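Local coordinates for protein AT-less polyketide synthase (Streptomyces platensis subsp. rosaceus, PDB 4TKT) that probably catalyses decarboxylative Claisen condensation, extending an acyl chain in isomigrastatin biosynthesis as a ketosynthase domain of the AT-less synthase MgsF, at residues 92-97 with 211-216; 102-107 with 605-610; 111-116 with 503-508. All coordinates share one frame; numbering follows the deposited sequence.

Interaction 1 (92-97 with 211-216)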
loop_
_atom_site.group_PDB
_atom_site.type_symbol
_atom_site.label_atom_id
_atom_site.label_comp_id
_atom_site.label_asym_id
_atom_site.label_seq_id
_atom_site.Cartn_x
_atom_site.Cartn_y
_atom_site.Cartn_z
ATOM N N ASP A 92 4.331 -1.299 19.034
ATOM C CA ASP A 92 3.254 -1.920 18.273
ATOM C C ASP A 92 3.702 -2.269 16.859
ATOM O O ASP A 92 4.151 -1.399 16.120
ATOM C CB ASP A 92 2.034 -0.990 18.239
ATOM C CG ASP A 92 0.894 -1.531 17.383
ATOM O OD1 ASP A 92 0.770 -2.764 17.237
ATOM O OD2 ASP A 92 0.107 -0.712 16.860
ATOM N N PRO A 93 3.594 -3.557 16.493
ATOM C CA PRO A 93 3.937 -4.057 15.158
ATOM C C PRO A 93 3.307 -3.245 14.031
ATOM O O PRO A 93 3.897 -3.136 12.958
ATOM C CB PRO A 93 3.384 -5.481 15.175
ATOM C CG PRO A 93 3.502 -5.889 16.592
ATOM C CD PRO A 93 3.223 -4.653 17.406
ATOM N N GLN A 94 2.130 -2.678 14.276
ATOM C CA GLN A 94 1.466 -1.848 13.278
ATOM C C GLN A 94 2.276 -0.591 12.977
ATOM O O GLN A 94 2.378 -0.179 11.823
ATOM C CB GLN A 94 0.060 -1.471 13.739
ATOM C CG GLN A 94 -0.900 -2.647 13.803
ATOM C CD GLN A 94 -2.312 -2.229 14.170
ATOM O OE1 GLN A 94 -3.289 -2.813 13.695
ATOM N NE2 GLN A 94 -2.428 -1.213 15.019
ATOM N N GLU A 95 2.850 0.017 14.012
ATOM C CA GLU A 95 3.748 1.153 13.821
ATOM C C GLU A 95 4.994 0.722 13.054
ATOM O O GLU A 95 5.455 1.423 12.152
ATOM C CB GLU A 95 4.159 1.768 15.160
ATOM C CG GLU A 95 3.011 2.116 16.084
ATOM C CD GLU A 95 3.491 2.592 17.442
ATOM O OE1 GLU A 95 4.616 3.132 17.517
ATOM O OE2 GLU A 95 2.750 2.424 18.433
ATOM N N ARG A 96 5.537 -0.432 13.424
ATOM C CA ARG A 96 6.755 -0.938 12.805
ATOM C C ARG A 96 6.561 -1.201 11.316
ATOM O O ARG A 96 7.372 -0.774 10.494
ATOM C CB ARG A 96 7.226 -2.216 13.505
ATOM C CG ARG A 96 7.700 -2.010 14.939
ATOM C CD ARG A 96 8.319 -3.285 15.491
ATOM N NE ARG A 96 7.555 -3.845 16.602
ATOM C CZ ARG A 96 7.568 -5.129 16.942
ATOM N NH1 ARG A 96 8.293 -5.994 16.248
ATOM N NH2 ARG A 96 6.848 -5.553 17.971
ATOM N N LEU A 97 5.480 -1.892 10.969
ATOM C CA LEU A 97 5.236 -2.261 9.580
ATOM C C LEU A 97 4.847 -1.062 8.720
ATOM O O LEU A 97 5.097 -1.051 7.515
ATOM C CB LEU A 97 4.153 -3.338 9.489
ATOM C CG LEU A 97 4.505 -4.701 10.090
ATOM C CD1 LEU A 97 3.588 -5.787 9.546
ATOM C CD2 LEU A 97 5.958 -5.049 9.830
ATOM N N GLY A 211 -2.545 5.949 3.932
ATOM C CA GLY A 211 -2.642 4.503 3.950
ATOM C C GLY A 211 -3.309 3.963 5.195
ATOM O O GLY A 211 -3.782 4.720 6.043
ATOM N N GLY A 212 -3.345 2.639 5.298
ATOM C CA GLY A 212 -3.953 1.970 6.430
ATOM C C GLY A 212 -3.149 0.762 6.868
ATOM O O GLY A 212 -2.373 0.203 6.095
ATOM N N VAL A 213 -3.331 0.363 8.119
ATOM C CA VAL A 213 -2.643 -0.797 8.656
ATOM C C VAL A 213 -3.581 -1.583 9.565
ATOM O O VAL A 213 -4.343 -1.004 10.341
ATOM C CB VAL A 213 -1.365 -0.392 9.428
ATOM C CG1 VAL A 213 -1.680 0.662 10.481
ATOM C CG2 VAL A 213 -0.699 -1.608 10.056
ATOM N N ASN A 214 -3.540 -2.904 9.449
ATOM C CA ASN A 214 -4.352 -3.757 10.297
ATOM C C ASN A 214 -3.699 -5.110 10.528
ATOM O O ASN A 214 -3.409 -5.836 9.579
ATOM C CB ASN A 214 -5.737 -3.943 9.682
ATOM C CG ASN A 214 -6.664 -4.735 10.575
ATOM O OD1 ASN A 214 -7.205 -4.210 11.546
ATOM N ND2 ASN A 214 -6.856 -6.009 10.252
ATOM N N LEU A 215 -3.469 -5.444 11.795
ATOM C CA LEU A 215 -2.854 -6.717 12.148
ATOM C C LEU A 215 -3.719 -7.503 13.125
ATOM O O LEU A 215 -4.524 -6.928 13.861
ATOM C CB LEU A 215 -1.462 -6.493 12.745
ATOM C CG LEU A 215 -0.444 -5.792 11.842
ATOM C CD1 LEU A 215 0.896 -5.639 12.547
ATOM C CD2 LEU A 215 -0.282 -6.542 10.525
ATOM N N SER A 216 -3.551 -8.820 13.125
ATOM C CA SER A 216 -4.256 -9.683 14.064
ATOM C C SER A 216 -3.259 -10.323 15.020
ATOM O O SER A 216 -2.860 -11.472 14.837
ATOM C CB SER A 216 -5.052 -10.761 13.324
ATOM O OG SER A 216 -6.032 -10.186 12.476
HETATM O O HOH W 1 -5.809 -1.875 13.279
#

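Interaction 2 (102-107 with 605-610)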
loop_
_atom_site.group_PDB
_atom_site.type_symbol
_atom_site.label_atom_id
_atom_site.label_comp_id
_atom_site.label_asym_id
_atom_site.label_seq_id
_atom_site.Cartn_x
_atom_site.Cartn_y
_atom_site.Cartn_z
ATOM N N ALA A 102 5.981 2.996 4.636
ATOM C CA ALA A 102 6.196 4.390 4.263
ATOM C C ALA A 102 7.457 4.556 3.423
ATOM O O ALA A 102 7.447 5.244 2.402
ATOM C CB ALA A 102 6.278 5.260 5.503
ATOM N N HIS A 103 8.542 3.925 3.855
ATOM C CA HIS A 103 9.804 4.027 3.139
ATOM C C HIS A 103 9.704 3.402 1.755
ATOM O O HIS A 103 10.130 4.001 0.766
ATOM C CB HIS A 103 10.935 3.366 3.923
ATOM C CG HIS A 103 12.274 3.502 3.268
ATOM N ND1 HIS A 103 12.962 4.695 3.225
ATOM C CD2 HIS A 103 13.041 2.600 2.612
ATOM C CE1 HIS A 103 14.101 4.520 2.580
ATOM N NE2 HIS A 103 14.173 3.259 2.197
ATOM N N THR A 104 9.138 2.200 1.690
ATOM C CA THR A 104 8.986 1.500 0.418
ATOM C C THR A 104 8.157 2.319 -0.568
ATOM O O THR A 104 8.390 2.260 -1.775
ATOM C CB THR A 104 8.334 0.117 0.603
ATOM O OG1 THR A 104 7.131 0.258 1.362
ATOM C CG2 THR A 104 9.267 -0.817 1.345
ATOM N N THR A 105 7.203 3.091 -0.053
ATOM C CA THR A 105 6.350 3.911 -0.907
ATOM C C THR A 105 7.143 5.057 -1.524
ATOM O O THR A 105 6.949 5.398 -2.691
ATOM C CB THR A 105 5.145 4.491 -0.139
ATOM O OG1 THR A 105 4.461 3.441 0.556
ATOM C CG2 THR A 105 4.175 5.159 -1.102
ATOM N N LEU A 106 8.038 5.650 -0.742
ATOM C CA LEU A 106 8.893 6.711 -1.255
ATOM C C LEU A 106 9.837 6.167 -2.321
ATOM O O LEU A 106 10.092 6.821 -3.332
ATOM C CB LEU A 106 9.687 7.368 -0.127
ATOM C CG LEU A 106 9.077 8.629 0.489
ATOM C CD1 LEU A 106 7.773 8.328 1.218
ATOM C CD2 LEU A 106 10.071 9.292 1.421
ATOM N N GLU A 107 10.349 4.964 -2.096
ATOM C CA GLU A 107 11.270 4.355 -3.043
ATOM C C GLU A 107 10.555 3.983 -4.336
ATOM O O GLU A 107 11.130 4.091 -5.418
ATOM C CB GLU A 107 11.945 3.127 -2.429
ATOM C CG GLU A 107 12.960 3.474 -1.350
ATOM C CD GLU A 107 13.726 2.264 -0.853
ATOM O OE1 GLU A 107 13.095 1.214 -0.619
ATOM O OE2 GLU A 107 14.962 2.364 -0.697
ATOM N N TYR A 605 14.255 -1.191 -0.422
ATOM C CA TYR A 605 15.318 -1.562 0.506
ATOM C C TYR A 605 15.030 -2.902 1.178
ATOM O O TYR A 605 13.908 -3.153 1.614
ATOM C CB TYR A 605 15.509 -0.475 1.569
ATOM C CG TYR A 605 16.671 -0.733 2.503
ATOM C CD1 TYR A 605 16.502 -1.470 3.669
ATOM C CD2 TYR A 605 17.939 -0.242 2.217
ATOM C CE1 TYR A 605 17.562 -1.709 4.520
ATOM C CE2 TYR A 605 19.003 -0.476 3.065
ATOM C CZ TYR A 605 18.810 -1.210 4.213
ATOM O OH TYR A 605 19.865 -1.450 5.062
ATOM N N PRO A 606 16.052 -3.766 1.263
ATOM C CA PRO A 606 15.942 -5.076 1.911
ATOM C C PRO A 606 16.113 -4.982 3.425
ATOM O O PRO A 606 17.220 -5.167 3.933
ATOM C CB PRO A 606 17.085 -5.865 1.280
ATOM C CG PRO A 606 18.127 -4.824 1.004
ATOM C CD PRO A 606 17.388 -3.550 0.678
ATOM N N PHE A 607 15.025 -4.698 4.134
ATOM C CA PHE A 607 15.086 -4.508 5.578
ATOM C C PHE A 607 15.613 -5.745 6.291
ATOM O O PHE A 607 15.334 -6.876 5.887
ATOM C CB PHE A 607 13.705 -4.139 6.135
ATOM C CG PHE A 607 13.178 -2.827 5.631
ATOM C CD1 PHE A 607 13.765 -1.635 6.020
ATOM C CD2 PHE A 607 12.093 -2.785 4.772
ATOM C CE1 PHE A 607 13.284 -0.429 5.556
ATOM C CE2 PHE A 607 11.606 -1.582 4.306
ATOM C CZ PHE A 607 12.202 -0.402 4.698
ATOM N N ALA A 608 16.392 -5.518 7.343
ATOM C CA ALA A 608 16.817 -6.593 8.230
ATOM C C ALA A 608 15.586 -7.235 8.868
ATOM O O ALA A 608 14.657 -6.537 9.280
ATOM C CB ALA A 608 17.767 -6.065 9.292
ATOM N N ARG A 609 15.578 -8.562 8.942
ATOM C CA ARG A 609 14.390 -9.296 9.368
ATOM C C ARG A 609 14.552 -9.929 10.745
ATOM O O ARG A 609 14.152 -11.073 10.963
ATOM C CB ARG A 609 14.044 -10.376 8.338
ATOM C CG ARG A 609 13.730 -9.835 6.950
ATOM C CD ARG A 609 13.741 -10.936 5.892
ATOM N NE ARG A 609 12.742 -11.971 6.149
ATOM C CZ ARG A 609 13.012 -13.156 6.690
ATOM N NH1 ARG A 609 14.254 -13.464 7.035
ATOM N NH2 ARG A 609 12.037 -14.035 6.886
ATOM N N GLU A 610 15.133 -9.178 11.674
ATOM C CA GLU A 610 15.301 -9.650 13.043
ATOM C C GLU A 610 13.997 -9.499 13.825
ATOM O O GLU A 610 13.246 -8.549 13.615
ATOM C CB GLU A 610 16.442 -8.894 13.723
ATOM C CG GLU A 610 16.497 -7.419 13.355
ATOM C CD GLU A 610 17.902 -6.848 13.400
ATOM O OE1 GLU A 610 18.864 -7.625 13.220
ATOM O OE2 GLU A 610 18.043 -5.624 13.611
#

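Interaction 3 (111-116 with 503-508)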
loop_
_atom_site.group_PDB
_atom_site.type_symbol
_atom_site.label_atom_id
_atom_site.label_comp_id
_atom_site.label_asym_id
_atom_site.label_seq_id
_atom_site.Cartn_x
_atom_site.Cartn_y
_atom_site.Cartn_z
ATOM N N TYR A 111 11.609 8.836 -4.784
ATOM C CA TYR A 111 11.962 10.000 -3.983
ATOM C C TYR A 111 12.747 9.625 -2.739
ATOM O O TYR A 111 12.385 8.696 -2.020
ATOM C CB TYR A 111 10.708 10.768 -3.567
ATOM C CG TYR A 111 10.198 11.734 -4.606
ATOM C CD1 TYR A 111 10.753 13.000 -4.733
ATOM C CD2 TYR A 111 9.157 11.384 -5.455
ATOM C CE1 TYR A 111 10.288 13.888 -5.679
ATOM C CE2 TYR A 111 8.685 12.265 -6.405
ATOM C CZ TYR A 111 9.254 13.517 -6.514
ATOM O OH TYR A 111 8.788 14.398 -7.459
ATOM N N SER A 112 13.826 10.353 -2.490
ATOM C CA SER A 112 14.472 10.303 -1.190
ATOM C C SER A 112 13.720 11.252 -0.266
ATOM O O SER A 112 12.916 12.061 -0.732
ATOM C CB SER A 112 15.946 10.691 -1.287
ATOM O OG SER A 112 16.089 12.035 -1.712
ATOM N N ARG A 113 13.972 11.147 1.034
ATOM C CA ARG A 113 13.342 12.028 2.012
ATOM C C ARG A 113 13.567 13.499 1.672
ATOM O O ARG A 113 12.617 14.277 1.591
ATOM C CB ARG A 113 13.872 11.733 3.415
ATOM C CG ARG A 113 13.004 10.786 4.222
ATOM C CD ARG A 113 13.814 9.628 4.764
ATOM N NE ARG A 113 15.055 10.075 5.383
ATOM C CZ ARG A 113 16.081 9.275 5.644
ATOM N NH1 ARG A 113 16.011 7.987 5.335
ATOM N NH2 ARG A 113 17.181 9.762 6.205
ATOM N N GLY A 114 14.827 13.868 1.460
ATOM C CA GLY A 114 15.183 15.244 1.169
ATOM C C GLY A 114 14.571 15.759 -0.116
ATOM O O GLY A 114 14.077 16.886 -0.172
ATOM N N ALA A 115 14.601 14.929 -1.152
ATOM C CA ALA A 115 14.060 15.309 -2.448
ATOM C C ALA A 115 12.555 15.521 -2.360
ATOM O O ALA A 115 12.020 16.477 -2.923
ATOM C CB ALA A 115 14.390 14.254 -3.492
ATOM N N LEU A 116 11.877 14.628 -1.647
ATOM C CA LEU A 116 10.431 14.714 -1.497
ATOM C C LEU A 116 10.025 16.000 -0.783
ATOM O O LEU A 116 9.079 16.668 -1.195
ATOM C CB LEU A 116 9.891 13.498 -0.744
ATOM C CG LEU A 116 8.367 13.413 -0.633
ATOM C CD1 LEU A 116 7.726 13.474 -2.008
ATOM C CD2 LEU A 116 7.950 12.146 0.096
ATOM N N GLY A 503 16.452 9.123 -6.418
ATOM C CA GLY A 503 15.319 8.517 -5.739
ATOM C C GLY A 503 15.674 7.570 -4.609
ATOM O O GLY A 503 14.816 6.836 -4.116
ATOM N N ARG A 504 16.936 7.575 -4.196
ATOM C CA ARG A 504 17.370 6.752 -3.073
ATOM C C ARG A 504 18.237 7.554 -2.111
ATOM O O ARG A 504 18.913 8.503 -2.514
ATOM C CB ARG A 504 18.140 5.523 -3.560
ATOM C CG ARG A 504 17.328 4.547 -4.399
ATOM C CD ARG A 504 16.214 3.900 -3.593
ATOM N NE ARG A 504 15.582 2.800 -4.320
ATOM C CZ ARG A 504 14.575 2.946 -5.175
ATOM N NH1 ARG A 504 14.078 4.152 -5.424
ATOM N NH2 ARG A 504 14.065 1.886 -5.786
ATOM N N GLU A 505 18.208 7.169 -0.840
ATOM C CA GLU A 505 19.055 7.788 0.174
ATOM C C GLU A 505 20.495 7.315 0.023
ATOM O O GLU A 505 20.748 6.116 -0.109
ATOM C CB GLU A 505 18.555 7.457 1.581
ATOM C CG GLU A 505 17.059 7.612 1.775
ATOM C CD GLU A 505 16.636 9.057 1.916
ATOM O OE1 GLU A 505 17.511 9.911 2.174
ATOM O OE2 GLU A 505 15.426 9.334 1.770
ATOM N N ALA A 506 21.436 8.250 0.043
ATOM C CA ALA A 506 22.848 7.892 0.017
ATOM C C ALA A 506 23.278 7.381 1.389
ATOM O O ALA A 506 23.438 8.162 2.326
ATOM C CB ALA A 506 23.692 9.082 -0.403
HETATM N N MSE A 507 23.463 6.070 1.506
HETATM C CA MSE A 507 23.760 5.462 2.797
HETATM C C MSE A 507 25.234 5.075 2.922
HETATM O O MSE A 507 26.045 5.410 2.063
HETATM C CB MSE A 507 22.863 4.244 3.024
HETATM C CG MSE A 507 21.380 4.542 2.847
HETATM SE SE MSE A 507 20.209 3.066 3.369
HETATM C CE MSE A 507 18.494 3.813 2.790
ATOM N N THR A 508 25.567 4.367 3.998
ATOM C CA THR A 508 26.957 4.097 4.364
ATOM C C THR A 508 27.696 3.212 3.362
ATOM O O THR A 508 28.644 3.658 2.716
ATOM C CB THR A 508 27.035 3.436 5.751
ATOM O OG1 THR A 508 26.351 4.255 6.706
ATOM C CG2 THR A 508 28.479 3.266 6.180
#

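Interaction 1 (92-97 with 211-216)
Gln94 lays its aliphatic stem along Leu215, the two side chains running antiparallel alongside one another with Gln94 CG 3.7 Å from Leu215 CD1. Gln94 CG stands anti to its own carbonyl carbon (chi1 -68°) and the chain is extended beyond it, which carries the amide to the backbone at the strand's end. There Leu215 N donates to Gln94 OE1 over 3.3 Å, meeting a lone pair in the carbonyl plane. A water 2.7 Å from Gln94 OE1 also has Asn214 OD1 within hydrogen-bonding reach; Asn214 ND2 is held by Gly250 O. Gln94 NE2 gives hydrogen bonds to the syn lone pair of Asp92 OD2 (3.2 Å) and to Tyr139 O. Bonds at both ends fix the amide's rotation, a task for glutamine rather than glutamate. Asp92 also N-caps the helix through a weak bond from Gln94 N. Leu215 CD1 packs on Pro93 CB at 3.6 Å and on Leu97 CD1 at 4.0 Å, while Val213 CG2 lies 3.8 Å from Gln94 CB. The start of helix 93-109 thus meets the end of strand 208-214, an inner strand between 129-136 and 252-260, and Ile165 of helix 163-173 touches both Gln94 and Val213.

Interaction 2 (102-107 with 605-610)
A buried carboxylate gripping a main-chain N-H from almost 500 residues further along the chain marks this contact: Tyr605 N donates to Glu107 OE1 over 2.7 Å, with an N-H...O angle of 159°. The donor arrives on the syn side of OE1 and only slightly out of the carboxylate plane. Loop 605-610, late in the chain after helix 573-580, here returns to pack on a helix of the ketosynthase. Glutamate suits the place because its extended chain spans the gap between helix 93-109 and this loop and ends in an acceptor. Beside the bond, Tyr605 CB lies 3.7 Å from Glu107 OE1 and also sits at the edge of the His103 imidazole, 4.0 Å from His103 NE2. His103 has CG anti to the backbone N (chi1 -177°), a turn that brings its ring toward the loop, where His103 CD2 comes to 3.8 Å from Phe607 CZ. These two rings meet obliquely, their planes at 68°. One helix position on, the methyl of Thr104 approaches the edge of the Phe607 ring, with CG2 3.9 Å from CE2. Between Tyr605 and Phe607, Pro606 centres an inverse gamma turn that bends the loop. Phe80 meets the rings of His103 and Phe607 edge-to-face, and Tyr605 OH is bonded to Phe467 N. An alanine in place of Glu107 would probably leave Tyr605 N without its acceptor and open a gap beside Tyr605 CB. Bound by an N-H and facing Arg504 in a weak, long ion pair, the carboxylate is likely to stay ionised despite its burial.

Interaction 3 (111-116 with 503-508)
The backbones come very close where helix 493-502 has just ended, the CA atoms of Tyr111 and Gly503 lying 4.1 Å apart, and they then diverge. A side chain on Gly503 would bring a CB to 3.6 Å from Tyr111 N, so the lack of one probably eases this approach. Glu505 carries most of the side-chain contact. Its CG is anti to the carbonyl carbon and the chain bends at chi2 (-77°), swinging OE2 to the start of helix 113-121. There Arg113 N donates to Glu505 OE2 in a nearly straight bond, although the refined length of 2.4 Å is doubtfully short. Ser112 N-caps this helix, its OG accepting a weak bond from Ala115 N at 3.3 Å. The RhiE-like KS-MAT linker thus supplies a carboxylate to a ketosynthase helix, where the partial positive charge of the helix start would probably stabilise it. Arg113 folds at chi2 and chi3 to bring its guanidinium over the same carboxylate: Glu505 CD stands 3.5 Å above the guanidinium plane, toward the rim, and the planes are 14° apart. With OE2 well out of that plane, the long salt bridge from Arg113 NE to Glu505 OE2, 3.7 Å, rests on charge alone. Phe172 and Leu173 of helix 163-173 also touch Arg113.

Interactions 1 and 2 share helix 93-109: interaction 1 uses its first turn and interaction 2 a later one, their centres 14 Å apart and their nearest atoms about 5 Å, without touching. Interaction 3 lies just beyond, at the start of helix 113-121, with its centre 13 Å from that of interaction 2 and 24 Å from that of interaction 1. Interactions 2 and 3 do touch. Leu106 O lies 2.9 Å from Tyr111 N, a probable hydrogen bond, and Tyr605 CE2 packs on the selenium of Met507 at 3.8 Å. Two successive ketosynthase helices thus meet, in turn, the central sheet, loop 605-610 near the C-terminus and the KS-MAT linker.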